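Local coordinates for protein N-acetylneuraminate epimerase (Escherichia coli, PDB 2UVK) that catalyses the interconversion of the alpha and beta anomers of N-acetylneuraminic acid (sialic acid), speeding their equilibration in the bacterial periplasm, at residues F63-G72 with D87-W98; P9-I17 with A308-N316. All coordinates share one frame; numbering follows the deposited sequence.

From the N terminus, the chain first runs through 9-17, whose partner 308-316 follows only after 290 intervening residues. Contact 2 thus closes a very large loop, bringing the innermost strand of the first propeller blade beside that of the last and completing the ring. Contact 1 is nested within this loop and is local by comparison: 63-72 and 87-98 are separated by 14 residues, and their pairing joins the two middle strands of the second blade and brings in the start of its outermost strand. The two contacts meet where the first and second blades pack together, with Phe-63 and Leu-68 of contact 1 lying against Ala-16 of contact 2.

Contact 1: F63-G72 with D87-W98; sequences FIDGNLYVFG and DVHKYNPKTNSW
With CG beside its backbone N and anti to the carbonyl carbon (chi1 -63°), the ring of Tyr-69 leans toward Lys-90, whose own CG is anti to the backbone N (chi1 177°). The two side chains consequently run alongside each other, and Lys-90 CD comes 3.6 Å from Tyr-69 OH. Bends at chi3 and chi4 then turn the ammonium group toward a water, which accepts from Lys-90 NZ and donates to Asn-67 OD1. On the same face Phe-71 and Val-88 also lie side by side, with Phe-71 CD1 3.8 Å from Val-88 CG2. These residues belong to strands 67-71 and 88-92, the antiparallel middle pair of a four-stranded blade in the kelch beta-propeller. Leu-68 with Tyr-91 and Val-70 with His-89 are its hydrogen-bonded pairs; the bond from Tyr-91 N to Leu-68 O is 2.7 Å long and nearly straight at 173°. Gly-72 N continues the pattern with a bond to Asp-87 O. Across the other face, Trp-98 reaches back from the outermost strand, and its edge meets Val-70, CH2 to CG2 at 3.7 Å, while Tyr-91 CB sits over one face of the indole, 3.4 Å above its plane and offset toward the rim. Trp-98 NE1 bonds to the carbonyl of Ala-49. A second water lies within hydrogen-bonding distance of Val-70 O, Asp-87 OD1 and His-89 ND1, and Asp-87 OD2 forms a salt bridge with Arg-56.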
ATOM      1  N   PHE B  63      17.469   8.173  15.263  0.50 16.34           N
ATOM      2  CA  PHE B  63      18.649   7.633  15.951  0.50 16.99           C
ATOM      3  C   PHE B  63      18.199   6.552  16.891  0.50 17.14           C
ATOM      4  O   PHE B  63      17.279   6.759  17.687  0.50 17.19           O
ATOM      5  CB  PHE B  63      19.408   8.682  16.760  0.50 17.78           C
ATOM      6  CG  PHE B  63      20.698   9.059  16.149  0.50 17.48           C
ATOM      7  CD1 PHE B  63      20.890  10.324  15.650  0.50 18.13           C
ATOM      8  CD2 PHE B  63      21.714   8.118  16.013  0.50 17.89           C
ATOM      9  CE1 PHE B  63      22.067  10.661  15.056  0.50 18.39           C
ATOM     10  CE2 PHE B  63      22.918   8.452  15.414  0.50 17.92           C
ATOM     11  CZ  PHE B  63      23.097   9.729  14.930  0.50 18.54           C
ATOM     12  N   ILE B  64      18.806   5.383  16.765  1.00 17.33           N
ATOM     13  CA  ILE B  64      18.472   4.270  17.667  1.00 18.83           C
ATOM     14  C   ILE B  64      19.729   3.474  17.930  1.00 20.15           C
ATOM     15  O   ILE B  64      20.398   3.046  16.988  1.00 19.67           O
ATOM     16  CB  ILE B  64      17.443   3.298  17.064  1.00 18.88           C
ATOM     17  CG1 ILE B  64      16.181   4.040  16.624  1.00 20.12           C
ATOM     18  CG2 ILE B  64      17.095   2.192  18.060  1.00 18.30           C
ATOM     19  CD1 ILE B  64      15.141   3.118  15.996  1.00 20.96           C
ATOM     20  N   ASP B  65      20.064   3.308  19.214  1.00 21.83           N
ATOM     21  CA  ASP B  65      21.182   2.441  19.616  1.00 23.58           C
ATOM     22  C   ASP B  65      22.470   2.835  18.896  1.00 23.08           C
ATOM     23  O   ASP B  65      23.174   1.971  18.348  1.00 24.01           O
ATOM     24  CB  ASP B  65      20.833   0.976  19.325  1.00 24.40           C
ATOM     25  CG  ASP B  65      19.691   0.446  20.183  0.50 25.63           C
ATOM     26  OD1 ASP B  65      19.166   1.171  21.062  0.50 27.60           O
ATOM     27  OD2 ASP B  65      19.309  -0.722  19.968  0.50 27.95           O
ATOM     28  N   GLY B  66      22.754   4.138  18.843  1.00 22.43           N
ATOM     29  CA  GLY B  66      24.020   4.614  18.303  1.00 22.56           C
ATOM     30  C   GLY B  66      24.176   4.737  16.794  1.00 21.94           C
ATOM     31  O   GLY B  66      25.240   5.108  16.301  1.00 22.96           O
ATOM     32  N   ASN B  67      23.113   4.441  16.041  1.00 20.30           N
ATOM     33  CA  ASN B  67      23.184   4.503  14.607  1.00 19.34           C
ATOM     34  C   ASN B  67      22.035   5.336  14.096  1.00 17.09           C
ATOM     35  O   ASN B  67      20.984   5.418  14.737  1.00 16.33           O
ATOM     36  CB  ASN B  67      23.099   3.111  14.007  1.00 19.61           C
ATOM     37  CG  ASN B  67      24.296   2.268  14.343  1.00 21.19           C
ATOM     38  OD1 ASN B  67      25.381   2.499  13.820  1.00 22.95           O
ATOM     39  ND2 ASN B  67      24.099   1.273  15.198  1.00 22.98           N
ATOM     40  N   LEU B  68      22.282   5.951  12.951  1.00 15.09           N
ATOM     41  CA  LEU B  68      21.309   6.828  12.284  1.00 14.70           C
ATOM     42  C   LEU B  68      20.644   6.060  11.144  1.00 14.37           C
ATOM     43  O   LEU B  68      21.321   5.543  10.253  1.00 15.06           O
ATOM     44  CB  LEU B  68      22.024   8.067  11.763  1.00 14.60           C
ATOM     45  CG  LEU B  68      21.257   9.001  10.822  1.00 15.67           C
ATOM     46  CD1 LEU B  68      20.132   9.645  11.592  1.00 17.17           C
ATOM     47  CD2 LEU B  68      22.206  10.033  10.229  1.00 16.79           C
ATOM     48  N   TYR B  69      19.315   6.011  11.181  1.00 12.88           N
ATOM     49  CA  TYR B  69      18.506   5.352  10.133  1.00 12.47           C
ATOM     50  C   TYR B  69      17.762   6.403   9.323  1.00 12.12           C
ATOM     51  O   TYR B  69      17.204   7.308   9.897  1.00 12.71           O
ATOM     52  CB  TYR B  69      17.500   4.383  10.757  1.00 13.76           C
ATOM     53  CG  TYR B  69      18.206   3.262  11.477  1.00 13.73           C
ATOM     54  CD1 TYR B  69      18.526   2.095  10.835  1.00 13.83           C
ATOM     55  CD2 TYR B  69      18.622   3.416  12.796  1.00 14.99           C
ATOM     56  CE1 TYR B  69      19.265   1.067  11.478  1.00 15.03           C
ATOM     57  CE2 TYR B  69      19.330   2.397  13.451  1.00 14.69           C
ATOM     58  CZ  TYR B  69      19.638   1.225  12.797  1.00 15.23           C
ATOM     59  OH  TYR B  69      20.353   0.209  13.454  1.00 17.15           O
ATOM     60  N   VAL B  70      17.767   6.247   7.999  1.00 11.16           N
ATOM     61  CA  VAL B  70      17.040   7.142   7.075  1.00 10.45           C
ATOM     62  C   VAL B  70      16.023   6.298   6.303  1.00  9.87           C
ATOM     63  O   VAL B  70      16.356   5.228   5.797  1.00  9.77           O
ATOM     64  CB  VAL B  70      17.990   7.877   6.100  1.00 11.86           C
ATOM     65  CG1 VAL B  70      17.200   8.696   5.081  1.00 11.54           C
ATOM     66  CG2 VAL B  70      18.954   8.779   6.883  1.00 14.41           C
ATOM     67  N   PHE B  71      14.790   6.797   6.259  1.00  8.79           N
ATOM     68  CA  PHE B  71      13.644   6.093   5.686  1.00  8.94           C
ATOM     69  C   PHE B  71      13.062   6.859   4.477  1.00  8.02           C
ATOM     70  O   PHE B  71      12.620   8.001   4.584  1.00  9.07           O
ATOM     71  CB  PHE B  71      12.546   5.956   6.746  1.00  8.86           C
ATOM     72  CG  PHE B  71      13.013   5.228   7.956  1.00  8.70           C
ATOM     73  CD1 PHE B  71      12.900   3.857   8.053  1.00  9.61           C
ATOM     74  CD2 PHE B  71      13.542   5.956   9.016  1.00  9.55           C
ATOM     75  CE1 PHE B  71      13.365   3.183   9.200  1.00 12.15           C
ATOM     76  CE2 PHE B  71      14.002   5.294  10.172  1.00 10.10           C
ATOM     77  CZ  PHE B  71      13.893   3.925  10.253  1.00  9.25           C
ATOM     78  N   GLY B  72      13.029   6.186   3.332  1.00  8.45           N
ATOM     79  CA  GLY B  72      12.274   6.658   2.187  1.00  8.93           C
ATOM     80  C   GLY B  72      12.661   7.994   1.608  1.00  8.44           C
ATOM     81  O   GLY B  72      13.853   8.318   1.471  1.00  9.69           O
ATOM     82  N   ASP B  87      12.826   2.370   1.229  1.00 10.33           N
ATOM     83  CA  ASP B  87      14.053   1.754   1.736  1.00 11.13           C
ATOM     84  C   ASP B  87      14.549   2.343   3.053  1.00 10.88           C
ATOM     85  O   ASP B  87      14.012   3.337   3.565  1.00 10.97           O
ATOM     86  CB  ASP B  87      15.163   1.804   0.670  1.00 11.72           C
ATOM     87  CG  ASP B  87      15.506   3.210   0.223  1.00 11.22           C
ATOM     88  OD1 ASP B  87      14.940   4.200   0.774  1.00 11.70           O
ATOM     89  OD2 ASP B  87      16.333   3.350  -0.720  1.00 14.38           O
ATOM     90  N   VAL B  88      15.549   1.661   3.619  1.00 10.90           N
ATOM     91  CA  VAL B  88      16.197   2.104   4.851  1.00 11.16           C
ATOM     92  C   VAL B  88      17.715   2.059   4.650  1.00 12.02           C
ATOM     93  O   VAL B  88      18.258   1.069   4.140  1.00 12.86           O
ATOM     94  CB  VAL B  88      15.813   1.185   6.026  1.00 11.32           C
ATOM     95  CG1 VAL B  88      16.380   1.723   7.366  1.00 12.78           C
ATOM     96  CG2 VAL B  88      14.301   0.976   6.100  1.00 13.14           C
ATOM     97  N   HIS B  89      18.359   3.159   5.015  1.00 11.72           N
ATOM     98  CA  HIS B  89      19.817   3.233   5.069  1.00 11.72           C
ATOM     99  C   HIS B  89      20.243   3.434   6.506  1.00 12.90           C
ATOM    100  O   HIS B  89      19.540   4.045   7.288  1.00 12.69           O
ATOM    101  CB  HIS B  89      20.310   4.380   4.204  1.00 11.89           C
ATOM    102  CG  HIS B  89      20.257   4.097   2.733  1.00 12.72           C
ATOM    103  ND1 HIS B  89      19.091   4.148   2.002  1.00 13.31           N
ATOM    104  CD2 HIS B  89      21.239   3.793   1.845  1.00 12.69           C
ATOM    105  CE1 HIS B  89      19.355   3.879   0.731  1.00 12.49           C
ATOM    106  NE2 HIS B  89      20.655   3.664   0.609  1.00 13.02           N
ATOM    107  N   LYS B  90      21.419   2.897   6.846  1.00 13.76           N
ATOM    108  CA  LYS B  90      21.984   3.054   8.185  1.00 15.69           C
ATOM    109  C   LYS B  90      23.324   3.743   8.107  1.00 15.12           C
ATOM    110  O   LYS B  90      24.181   3.337   7.327  1.00 16.10           O
ATOM    111  CB  LYS B  90      22.161   1.683   8.828  1.00 15.97           C
ATOM    112  CG  LYS B  90      22.810   1.705  10.203  1.00 17.81           C
ATOM    113  CD  LYS B  90      22.794   0.333  10.848  1.00 19.17           C
ATOM    114  CE  LYS B  90      23.721  -0.646  10.151  1.00 23.04           C
ATOM    115  NZ  LYS B  90      25.164  -0.382  10.417  1.00 27.37           N
ATOM    116  N   TYR B  91      23.496   4.775   8.917  1.00 15.68           N
ATOM    117  CA  TYR B  91      24.784   5.480   9.032  1.00 15.67           C
ATOM    118  C   TYR B  91      25.384   5.195  10.394  1.00 16.55           C
ATOM    119  O   TYR B  91      24.736   5.378  11.423  1.00 16.08           O
ATOM    120  CB  TYR B  91      24.584   6.972   8.879  1.00 15.58           C
ATOM    121  CG  TYR B  91      25.815   7.808   9.154  1.00 15.98           C
ATOM    122  CD1 TYR B  91      26.839   7.916   8.220  1.00 16.52           C
ATOM    123  CD2 TYR B  91      25.949   8.493  10.359  1.00 17.10           C
ATOM    124  CE1 TYR B  91      27.950   8.700   8.464  1.00 17.16           C
ATOM    125  CE2 TYR B  91      27.091   9.271  10.611  1.00 16.69           C
ATOM    126  CZ  TYR B  91      28.059   9.369   9.659  1.00 16.56           C
ATOM    127  OH  TYR B  91      29.179  10.117   9.903  1.00 18.54           O
ATOM    128  N   ASN B  92      26.631   4.727  10.367  1.00 17.98           N
ATOM    129  CA  ASN B  92      27.406   4.460  11.592  1.00 19.54           C
ATOM    130  C   ASN B  92      28.341   5.645  11.859  1.00 19.92           C
ATOM    131  O   ASN B  92      29.267   5.899  11.099  1.00 20.36           O
ATOM    132  CB  ASN B  92      28.166   3.138  11.432  1.00 19.90           C
ATOM    133  CG  ASN B  92      29.002   2.778  12.656  1.00 22.75           C
ATOM    134  OD1 ASN B  92      29.096   3.546  13.600  1.00 22.31           O
ATOM    135  ND2 ASN B  92      29.580   1.583  12.642  1.00 26.26           N
ATOM    136  N   PRO B  93      28.041   6.433  12.890  1.00 21.54           N
ATOM    137  CA  PRO B  93      28.884   7.608  13.136  1.00 22.76           C
ATOM    138  C   PRO B  93      30.325   7.279  13.561  1.00 24.15           C
ATOM    139  O   PRO B  93      31.228   8.090  13.328  1.00 23.71           O
ATOM    140  CB  PRO B  93      28.136   8.381  14.224  1.00 22.84           C
ATOM    141  CG  PRO B  93      27.029   7.505  14.703  1.00 23.29           C
ATOM    142  CD  PRO B  93      26.929   6.304  13.843  1.00 21.31           C
ATOM    143  N   LYS B  94      30.533   6.104  14.139  1.00 25.40           N
ATOM    144  CA  LYS B  94      31.867   5.730  14.610  1.00 27.18           C
ATOM    145  C   LYS B  94      32.819   5.484  13.444  1.00 26.60           C
ATOM    146  O   LYS B  94      34.033   5.713  13.556  1.00 27.67           O
ATOM    147  CB  LYS B  94      31.775   4.498  15.493  1.00 27.82           C
ATOM    148  CG  LYS B  94      30.890   4.707  16.713  1.00 29.42           C
ATOM    149  CD  LYS B  94      31.094   3.626  17.766  1.00 30.52           C
ATOM    150  CE  LYS B  94      30.331   3.937  19.039  1.00 32.54           C
ATOM    151  NZ  LYS B  94      30.518   2.861  20.050  1.00 34.89           N
ATOM    152  N   THR B  95      32.264   5.036  12.320  1.00 25.91           N
ATOM    153  CA  THR B  95      33.021   4.739  11.114  1.00 24.95           C
ATOM    154  C   THR B  95      32.728   5.685   9.943  1.00 24.23           C
ATOM    155  O   THR B  95      33.312   5.533   8.874  1.00 23.50           O
ATOM    156  CB  THR B  95      32.752   3.293  10.673  1.00 25.52           C
ATOM    157  OG1 THR B  95      31.351   3.114  10.437  1.00 25.91           O
ATOM    158  CG2 THR B  95      33.176   2.333  11.760  1.00 26.40           C
ATOM    159  N   ASN B  96      31.818   6.646  10.140  1.00 23.83           N
ATOM    160  CA  ASN B  96      31.423   7.595   9.083  1.00 23.65           C
ATOM    161  C   ASN B  96      31.114   6.870   7.775  1.00 22.61           C
ATOM    162  O   ASN B  96      31.628   7.223   6.712  1.00 21.79           O
ATOM    163  CB  ASN B  96      32.511   8.655   8.889  1.00 23.79           C
ATOM    164  CG  ASN B  96      32.096   9.809   7.964  1.00 23.31           C
ATOM    165  OD1 ASN B  96      30.926  10.209   7.894  1.00 20.59           O
ATOM    166  ND2 ASN B  96      33.075  10.365   7.268  1.00 23.13           N
ATOM    167  N   SER B  97      30.227   5.871   7.866  1.00 21.70           N
ATOM    168  CA  SER B  97      29.932   5.014   6.725  1.00 21.04           C
ATOM    169  C   SER B  97      28.446   4.684   6.678  1.00 19.50           C
ATOM    170  O   SER B  97      27.819   4.473   7.720  1.00 19.36           O
ATOM    171  CB  SER B  97      30.765   3.712   6.785  1.00 21.42           C
ATOM    172  OG  SER B  97      30.517   2.985   7.976  1.00 25.30           O
ATOM    173  N   TRP B  98      27.945   4.585   5.450  1.00 18.23           N
ATOM    174  CA  TRP B  98      26.527   4.227   5.173  1.00 17.35           C
ATOM    175  C   TRP B  98      26.429   2.814   4.629  1.00 18.03           C
ATOM    176  O   TRP B  98      27.301   2.361   3.876  1.00 19.63           O
ATOM    177  CB  TRP B  98      25.951   5.154   4.111  1.00 15.96           C
ATOM    178  CG  TRP B  98      25.714   6.541   4.542  1.00 15.44           C
ATOM    179  CD1 TRP B  98      26.556   7.600   4.392  1.00 14.65           C
ATOM    180  CD2 TRP B  98      24.508   7.069   5.145  1.00 14.22           C
ATOM    181  NE1 TRP B  98      25.972   8.744   4.896  1.00 15.63           N
ATOM    182  CE2 TRP B  98      24.713   8.446   5.352  1.00 13.42           C
ATOM    183  CE3 TRP B  98      23.294   6.494   5.546  1.00 13.36           C
ATOM    184  CZ2 TRP B  98      23.754   9.269   5.947  1.00 13.90           C
ATOM    185  CZ3 TRP B  98      22.320   7.331   6.124  1.00 13.80           C
ATOM    186  CH2 TRP B  98      22.566   8.691   6.330  1.00 14.07           C
TER
HETATM  187  O   HOH W   1      26.245   0.140  12.760  1.00 30.29           O
HETATM  188  O   HOH W   2      27.649   2.981  15.871  1.00 30.67           O
HETATM  189  O   HOH W   3      16.594   5.143   2.851  1.00 11.24           O

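Contact 2: P9-I17 with A308-N316; sequences PFKSGTGAI and AYGVSLPWN
The Phe-10 ring is met obliquely by Val-311, CE1 to CG2 at 3.6 Å, and has Thr-14 O at its edge, in plane. At the far end the indole of Trp-315 carries Asn-316 ND2 over one face, offset toward the rim, and is approached obliquely by Ile-17, whose CD1 lies 4.1 Å from Trp-315 CD1. Ile-17 gets there with CG1 anti to its backbone N (chi1 -174°), while its CG2 branch slides past the ring of Pro-314. Between these ends, Val-311 CG1 packs over Gly-15, and Leu-313 CD2 rests 3.7 Å from Ala-16 CA. Near Phe-10 the backbones join: Ser-12 N donates to Tyr-309 O over 2.9 Å, from above the carbonyl plane, and a water sits within hydrogen-bonding distance of both Gly-13 O and Gly-310 O. The side chain of Tyr-309 is about 5 Å from that of Glu-209, the predicted proton acceptor. Strands 14-17 and 311-315 run nearly parallel, 7° apart; their axes approach to 6.7 Å, and Val-311 and Leu-313 fill the gap between innermost strands of adjoining propeller blades. Val-22 of strand 21-25 touches Ile-17 and Leu-313, and strand 318-322 places Ile-322 against Leu-313 and Leu-320 against Trp-315.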
ATOM      1  N   PRO B   9      21.506  26.205   1.418  1.00 20.18           N
ATOM      2  CA  PRO B   9      20.070  26.371   1.707  1.00 19.60           C
ATOM      3  C   PRO B   9      19.398  25.016   1.824  1.00 18.47           C
ATOM      4  O   PRO B   9      19.678  24.123   1.044  1.00 18.12           O
ATOM      5  CB  PRO B   9      19.550  27.154   0.496  1.00 19.67           C
ATOM      6  CG  PRO B   9      20.780  27.879  -0.032  1.00 21.05           C
ATOM      7  CD  PRO B   9      21.903  26.946   0.201  1.00 20.63           C
ATOM      8  N   PHE B  10      18.540  24.860   2.835  1.00 16.50           N
ATOM      9  CA  PHE B  10      18.204  23.535   3.353  1.00 15.63           C
ATOM     10  C   PHE B  10      16.708  23.349   3.610  1.00 14.43           C
ATOM     11  O   PHE B  10      16.213  23.550   4.726  1.00 14.80           O
ATOM     12  CB  PHE B  10      19.020  23.294   4.639  1.00 14.53           C
ATOM     13  CG  PHE B  10      18.817  21.944   5.246  1.00 14.69           C
ATOM     14  CD1 PHE B  10      18.453  21.819   6.588  1.00 14.25           C
ATOM     15  CD2 PHE B  10      19.031  20.790   4.519  1.00 14.02           C
ATOM     16  CE1 PHE B  10      18.241  20.580   7.153  1.00 14.34           C
ATOM     17  CE2 PHE B  10      18.839  19.554   5.092  1.00 13.78           C
ATOM     18  CZ  PHE B  10      18.437  19.459   6.435  1.00 13.69           C
ATOM     19  N   LYS B  11      15.991  22.930   2.575  1.00 12.93           N
ATOM     20  CA  LYS B  11      14.560  22.652   2.674  1.00 12.96           C
ATOM     21  C   LYS B  11      14.280  21.212   2.310  1.00 11.56           C
ATOM     22  O   LYS B  11      15.023  20.616   1.532  1.00 12.03           O
ATOM     23  CB  LYS B  11      13.742  23.581   1.762  1.00 13.68           C
ATOM     24  CG  LYS B  11      13.927  23.367   0.242  1.00 15.27           C
ATOM     25  CD  LYS B  11      13.080  24.348  -0.536  1.00 15.20           C
ATOM     26  CE  LYS B  11      13.283  24.151  -2.021  1.00 17.23           C
ATOM     27  NZ  LYS B  11      12.433  25.064  -2.871  1.00 19.07           N
ATOM     28  N   SER B  12      13.210  20.649   2.874  0.50 10.87           N
ATOM     29  CA  SER B  12      12.759  19.305   2.554  0.50 10.55           C
ATOM     30  C   SER B  12      13.723  18.204   2.976  0.50  9.65           C
ATOM     31  O   SER B  12      13.583  17.047   2.549  0.50  9.18           O
ATOM     32  CB  SER B  12      12.449  19.180   1.053  0.50 10.85           C
ATOM     33  OG  SER B  12      11.764  20.329   0.584  0.50 15.15           O
ATOM     34  N   GLY B  13      14.653  18.550   3.877  1.00  9.50           N
ATOM     35  CA  GLY B  13      15.659  17.610   4.351  1.00  9.83           C
ATOM     36  C   GLY B  13      15.195  16.856   5.576  1.00 10.37           C
ATOM     37  O   GLY B  13      14.018  16.927   5.949  1.00 11.17           O
ATOM     38  N   THR B  14      16.143  16.210   6.242  1.00  9.59           N
ATOM     39  CA  THR B  14      15.830  15.443   7.437  1.00 10.54           C
ATOM     40  C   THR B  14      17.003  15.562   8.407  1.00 10.98           C
ATOM     41  O   THR B  14      18.038  16.081   8.064  1.00 11.52           O
ATOM     42  CB  THR B  14      15.524  13.975   7.093  1.00 10.63           C
ATOM     43  OG1 THR B  14      15.094  13.260   8.264  1.00 13.34           O
ATOM     44  CG2 THR B  14      16.708  13.274   6.446  1.00 12.45           C
ATOM     45  N   GLY B  15      16.806  15.125   9.637  1.00 12.40           N
ATOM     46  CA  GLY B  15      17.874  15.188  10.634  1.00 13.15           C
ATOM     47  C   GLY B  15      17.440  14.501  11.896  1.00 13.91           C
ATOM     48  O   GLY B  15      16.300  14.088  12.038  1.00 13.81           O
ATOM     49  N   ALA B  16      18.394  14.396  12.807  1.00 14.20           N
ATOM     50  CA  ALA B  16      18.225  13.642  14.034  1.00 14.81           C
ATOM     51  C   ALA B  16      19.223  14.215  15.032  1.00 16.04           C
ATOM     52  O   ALA B  16      20.203  14.842  14.667  1.00 15.35           O
ATOM     53  CB  ALA B  16      18.499  12.175  13.772  1.00 15.55           C
ATOM     54  N   ILE B  17      18.942  14.000  16.314  1.00 16.75           N
ATOM     55  CA  ILE B  17      19.850  14.410  17.372  1.00 18.73           C
ATOM     56  C   ILE B  17      20.186  13.191  18.214  1.00 18.84           C
ATOM     57  O   ILE B  17      19.309  12.379  18.524  1.00 18.65           O
ATOM     58  CB  ILE B  17      19.257  15.559  18.205  1.00 19.38           C
ATOM     59  CG1 ILE B  17      20.290  16.062  19.216  1.00 20.61           C
ATOM     60  CG2 ILE B  17      17.971  15.138  18.853  1.00 20.30           C
ATOM     61  CD1 ILE B  17      20.134  17.498  19.572  1.00 22.79           C
ATOM     62  N   ALA B 308       8.194  26.556   6.432  1.00 12.69           N
ATOM     63  CA  ALA B 308       7.729  25.180   6.386  1.00 12.13           C
ATOM     64  C   ALA B 308       8.861  24.293   5.866  1.00 11.68           C
ATOM     65  O   ALA B 308       9.866  24.797   5.332  1.00 12.66           O
ATOM     66  CB  ALA B 308       6.490  25.057   5.487  1.00 11.91           C
ATOM     67  N   TYR B 309       8.689  22.984   6.021  0.50 11.59           N
ATOM     68  CA  TYR B 309       9.574  21.980   5.423  0.50 11.71           C
ATOM     69  C   TYR B 309      11.040  22.183   5.749  0.50 11.94           C
ATOM     70  O   TYR B 309      11.902  22.355   4.877  0.50 11.27           O
ATOM     71  CB  TYR B 309       9.349  21.896   3.916  0.50 12.22           C
ATOM     72  CG  TYR B 309       7.930  21.514   3.579  0.50 13.12           C
ATOM     73  CD1 TYR B 309       7.477  20.215   3.776  0.50 13.00           C
ATOM     74  CD2 TYR B 309       7.027  22.460   3.101  0.50 12.21           C
ATOM     75  CE1 TYR B 309       6.162  19.867   3.486  0.50 13.69           C
ATOM     76  CE2 TYR B 309       5.717  22.116   2.794  0.50 13.92           C
ATOM     77  CZ  TYR B 309       5.292  20.819   2.988  0.50 13.44           C
ATOM     78  OH  TYR B 309       3.993  20.446   2.696  0.50 15.27           O
ATOM     79  N   GLY B 310      11.294  22.190   7.047  1.00 12.20           N
ATOM     80  CA  GLY B 310      12.646  22.110   7.605  1.00 12.20           C
ATOM     81  C   GLY B 310      12.761  20.932   8.560  1.00 12.59           C
ATOM     82  O   GLY B 310      12.031  19.961   8.463  1.00 13.80           O
ATOM     83  N   VAL B 311      13.757  21.026   9.435  1.00 12.00           N
ATOM     84  CA  VAL B 311      14.018  20.004  10.447  1.00 12.66           C
ATOM     85  C   VAL B 311      13.665  20.503  11.866  1.00 12.85           C
ATOM     86  O   VAL B 311      13.950  21.629  12.193  1.00 12.95           O
ATOM     87  CB  VAL B 311      15.486  19.536  10.385  1.00 12.80           C
ATOM     88  CG1 VAL B 311      15.853  18.668  11.603  1.00 14.10           C
ATOM     89  CG2 VAL B 311      15.741  18.818   9.054  1.00 14.96           C
ATOM     90  N   SER B 312      12.940  19.675  12.603  1.00 13.68           N
ATOM     91  CA  SER B 312      12.568  19.948  14.001  1.00 15.22           C
ATOM     92  C   SER B 312      13.310  18.957  14.886  1.00 15.95           C
ATOM     93  O   SER B 312      13.228  17.763  14.637  1.00 15.13           O
ATOM     94  CB  SER B 312      11.070  19.691  14.209  1.00 15.81           C
ATOM     95  OG  SER B 312      10.239  20.647  13.622  1.00 16.50           O
ATOM     96  N   LEU B 313      13.979  19.449  15.933  1.00 16.56           N
ATOM     97  CA  LEU B 313      14.700  18.559  16.861  1.00 17.47           C
ATOM     98  C   LEU B 313      14.487  19.035  18.297  1.00 19.13           C
ATOM     99  O   LEU B 313      14.395  20.227  18.508  1.00 18.71           O
ATOM    100  CB  LEU B 313      16.188  18.563  16.562  1.00 18.16           C
ATOM    101  CG  LEU B 313      16.608  17.966  15.217  1.00 18.17           C
ATOM    102  CD1 LEU B 313      18.096  18.153  14.988  1.00 19.67           C
ATOM    103  CD2 LEU B 313      16.215  16.480  15.165  1.00 20.56           C
ATOM    104  N   PRO B 314      14.402  18.094  19.260  1.00 20.80           N
ATOM    105  CA  PRO B 314      14.411  18.501  20.675  1.00 22.02           C
ATOM    106  C   PRO B 314      15.814  18.881  21.119  1.00 23.68           C
ATOM    107  O   PRO B 314      16.745  18.132  20.880  1.00 23.23           O
ATOM    108  CB  PRO B 314      13.951  17.226  21.406  1.00 22.30           C
ATOM    109  CG  PRO B 314      14.388  16.115  20.557  1.00 22.10           C
ATOM    110  CD  PRO B 314      14.260  16.636  19.121  1.00 20.83           C
ATOM    111  N   TRP B 315      15.969  20.040  21.748  1.00 25.46           N
ATOM    112  CA  TRP B 315      17.268  20.445  22.251  1.00 27.88           C
ATOM    113  C   TRP B 315      17.108  21.375  23.446  1.00 28.51           C
ATOM    114  O   TRP B 315      16.420  22.383  23.360  1.00 28.78           O
ATOM    115  CB  TRP B 315      18.073  21.122  21.140  1.00 29.30           C
ATOM    116  CG  TRP B 315      19.466  21.459  21.540  1.00 30.58           C
ATOM    117  CD1 TRP B 315      20.349  20.642  22.163  1.00 31.60           C
ATOM    118  CD2 TRP B 315      20.130  22.709  21.362  1.00 31.39           C
ATOM    119  NE1 TRP B 315      21.530  21.296  22.381  1.00 31.69           N
ATOM    120  CE2 TRP B 315      21.423  22.571  21.900  1.00 31.87           C
ATOM    121  CE3 TRP B 315      19.762  23.932  20.793  1.00 32.06           C
ATOM    122  CZ2 TRP B 315      22.354  23.609  21.892  1.00 31.55           C
ATOM    123  CZ3 TRP B 315      20.695  24.969  20.782  1.00 31.61           C
ATOM    124  CH2 TRP B 315      21.976  24.795  21.334  1.00 31.59           C
ATOM    125  N   ASN B 316      17.737  21.016  24.566  1.00 29.35           N
ATOM    126  CA  ASN B 316      17.666  21.834  25.792  1.00 29.52           C
ATOM    127  C   ASN B 316      16.227  22.186  26.179  1.00 28.48           C
ATOM    128  O   ASN B 316      15.912  23.345  26.447  1.00 28.98           O
ATOM    129  CB  ASN B 316      18.457  23.141  25.610  1.00 30.66           C
ATOM    130  CG  ASN B 316      19.950  22.928  25.477  1.00 32.64           C
ATOM    131  OD1 ASN B 316      20.478  21.854  25.784  1.00 36.53           O
ATOM    132  ND2 ASN B 316      20.650  23.972  25.031  1.00 34.54           N
TER
HETATM  133  O   HOH W   4      11.841  18.810   5.830  1.00 16.28           O